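Local coordinates for protein CRISPR-associated endonuclease Cas2 2 (PDB 1ZPW) that probably acts as a metal-dependent endoribonuclease of the Cas2 family, working with Cas1 in CRISPR adaptive immunity against viruses and plasmids, at residues L49-R52 with A53-L57. Sequence-based numbering, arbitrary orientation. Where two conformers were deposited one is given.
Sequences LRRR and ARRLL
Ala53 N donates to Leu49 O at 2.8 Å, and Arg54 N repeats the i to i+4 bond to Arg50 O, in the last turns of the amphipathic helix 43-56, the second helix of the ferredoxin-like Cas2 fold. Both bonds have ordinary helical geometry, the N-H...O angle at Ala53 being 156°. One residue on, Arg55 N makes a weak i to i+3 bond to Arg52 O at 3.2 Å, and Ala53 O takes one bond of each span, from Leu56 N (i to i+3) and from Leu57 N (i to i+4). Bonds of the shorter span are common in the last turn of an alpha-helix.

The buried side of the helix carries Leu49 and Ala53, whose CD2 and CB lie 4.4 Å apart. The branched leucine reaches Leu25 and Ile66, whereas the small methyl of Ala53 fits against Leu24 and Leu64, joining this helix to helix 15-26 and to strand 63-68.

Arginines suit the outer side because long aliphatic stems can lie on the helix while the charged ends of the exposed Arg51, Arg54 and Arg55 reach outward; Arg52 turns instead toward Tyr28, its NH1 making a weak hydrogen bond to Tyr28 OH. The stem of Arg54 passes the carbonyl that accepts its backbone N-H, CG lying 3.1 Å from Arg50 O. In the conformer given, Arg51 and Arg55 run side by side, with Arg51 CG over one face of the Arg55 guanidinium, and their charged atoms are not in contact. A water bridges Arg52 and Arg55 and probably eases the repulsion between the two cations, accepting weakly from Arg52 NE and, in the plane of the Arg55 guanidinium, more firmly from Arg55 NH1 at 2.7 Å.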
loop_
_atom_site.group_PDB
_atom_site.type_symbol
_atom_site.label_atom_id
_atom_site.label_comp_id
_atom_site.label_asym_id
_atom_site.label_seq_id
_atom_site.Cartn_x
_atom_site.Cartn_y
_atom_site.Cartn_z
ATOM N N LEU A 49 2.828 -0.158 -9.760
ATOM C CA LEU A 49 1.878 -0.494 -8.695
ATOM C C LEU A 49 0.452 -0.068 -9.080
ATOM O O LEU A 49 -0.480 -0.870 -8.958
ATOM C CB LEU A 49 2.322 0.136 -7.361
ATOM C CG LEU A 49 1.534 -0.193 -6.076
ATOM C CD1 LEU A 49 2.374 0.180 -4.845
ATOM C CD2 LEU A 49 0.216 0.509 -6.011
ATOM N N ARG A 50 0.279 1.176 -9.530
ATOM C CA ARG A 50 -1.065 1.620 -9.929
ATOM C C ARG A 50 -1.644 0.795 -11.048
ATOM O O ARG A 50 -2.816 0.377 -10.988
ATOM C CB ARG A 50 -1.081 3.073 -10.350
ATOM C CG ARG A 50 -0.787 4.059 -9.251
ATOM C CD ARG A 50 -1.286 5.445 -9.632
ATOM N NE ARG A 50 -0.760 5.719 -10.971
ATOM C CZ ARG A 50 0.336 6.433 -11.224
ATOM N NH1 ARG A 50 0.760 6.543 -12.486
ATOM N NH2 ARG A 50 0.996 7.067 -10.254
ATOM N N ARG A 51 -0.826 0.540 -12.072
ATOM C CA ARG A 51 -1.266 -0.225 -13.219
ATOM C C ARG A 51 -1.754 -1.611 -12.813
ATOM O O ARG A 51 -2.818 -2.057 -13.270
ATOM C CB ARG A 51 -0.120 -0.312 -14.232
ATOM C CG ARG A 51 -0.210 -1.373 -15.312
ATOM C CD ARG A 51 1.145 -1.674 -16.052
ATOM N NE ARG A 51 2.022 -0.512 -16.261
ATOM C CZ ARG A 51 1.764 0.502 -17.104
ATOM N NH1 ARG A 51 2.609 1.524 -17.230
ATOM N NH2 ARG A 51 0.643 0.496 -17.813
ATOM N N ARG A 52 -1.011 -2.263 -11.921
ATOM C CA ARG A 52 -1.351 -3.617 -11.496
ATOM C C ARG A 52 -2.515 -3.592 -10.517
ATOM O O ARG A 52 -3.348 -4.497 -10.553
ATOM C CB ARG A 52 -0.102 -4.299 -10.917
ATOM C CG ARG A 52 0.978 -4.496 -12.011
ATOM C CD ARG A 52 2.254 -5.150 -11.587
ATOM N NE ARG A 52 2.074 -6.558 -11.247
ATOM C CZ ARG A 52 2.976 -7.259 -10.554
ATOM N NH1 ARG A 52 4.105 -6.679 -10.137
ATOM N NH2 ARG A 52 2.749 -8.531 -10.270
ATOM N N ALA A 53 -2.570 -2.580 -9.652
ATOM C CA ALA A 53 -3.677 -2.486 -8.684
ATOM C C ALA A 53 -4.991 -2.265 -9.438
ATOM O O ALA A 53 -6.004 -2.871 -9.138
ATOM C CB ALA A 53 -3.434 -1.364 -7.677
ATOM N N ARG A 54 -4.924 -1.463 -10.494
ATOM C CA ARG A 54 -6.117 -1.215 -11.296
ATOM C C ARG A 54 -6.712 -2.463 -11.929
ATOM O O ARG A 54 -7.932 -2.521 -12.144
ATOM C CB ARG A 54 -5.768 -0.237 -12.391
ATOM C CG ARG A 54 -5.612 1.155 -11.933
ATOM C CD ARG A 54 -5.233 2.015 -13.133
ATOM N NE ARG A 54 -4.834 3.359 -12.790
ATOM C CZ ARG A 54 -5.690 4.312 -12.490
ATOM N NH1 ARG A 54 -6.995 4.060 -12.462
ATOM N NH2 ARG A 54 -5.247 5.518 -12.207
ATOM N N ARG A 55 -5.895 -3.445 -12.275
ATOM C CA ARG A 55 -6.420 -4.676 -12.850
ATOM C C ARG A 55 -7.285 -5.383 -11.816
ATOM O O ARG A 55 -8.233 -6.067 -12.185
ATOM C CB ARG A 55 -5.334 -5.637 -13.367
ATOM C CG ARG A 55 -4.371 -5.043 -14.371
ATOM C CD ARG A 55 -3.255 -5.989 -14.837
ATOM N NE ARG A 55 -2.539 -5.415 -15.976
ATOM C CZ ARG A 55 -1.237 -5.503 -16.176
ATOM N NH1 ARG A 55 -0.477 -6.168 -15.311
ATOM N NH2 ARG A 55 -0.688 -4.908 -17.238
ATOM N N LEU A 56 -6.954 -5.203 -10.529
ATOM C CA LEU A 56 -7.549 -6.007 -9.451
ATOM C C LEU A 56 -8.767 -5.409 -8.799
ATOM O O LEU A 56 -9.633 -6.168 -8.329
ATOM C CB LEU A 56 -6.517 -6.252 -8.336
ATOM C CG LEU A 56 -5.243 -7.002 -8.719
ATOM C CD1 LEU A 56 -4.259 -7.060 -7.548
ATOM C CD2 LEU A 56 -5.523 -8.395 -9.238
ATOM N N LEU A 57 -8.807 -4.089 -8.709
ATOM C CA LEU A 57 -9.823 -3.384 -7.908
ATOM C C LEU A 57 -11.147 -3.244 -8.636
ATOM O O LEU A 57 -11.180 -3.095 -9.863
ATOM C CB LEU A 57 -9.348 -1.978 -7.511
ATOM C CG LEU A 57 -8.002 -1.745 -6.797
ATOM C CD1 LEU A 57 -7.488 -0.335 -7.045
ATOM C CD2 LEU A 57 -8.162 -1.953 -5.356
HETATM O O HOH W 1 -0.557 -7.760 -13.093
#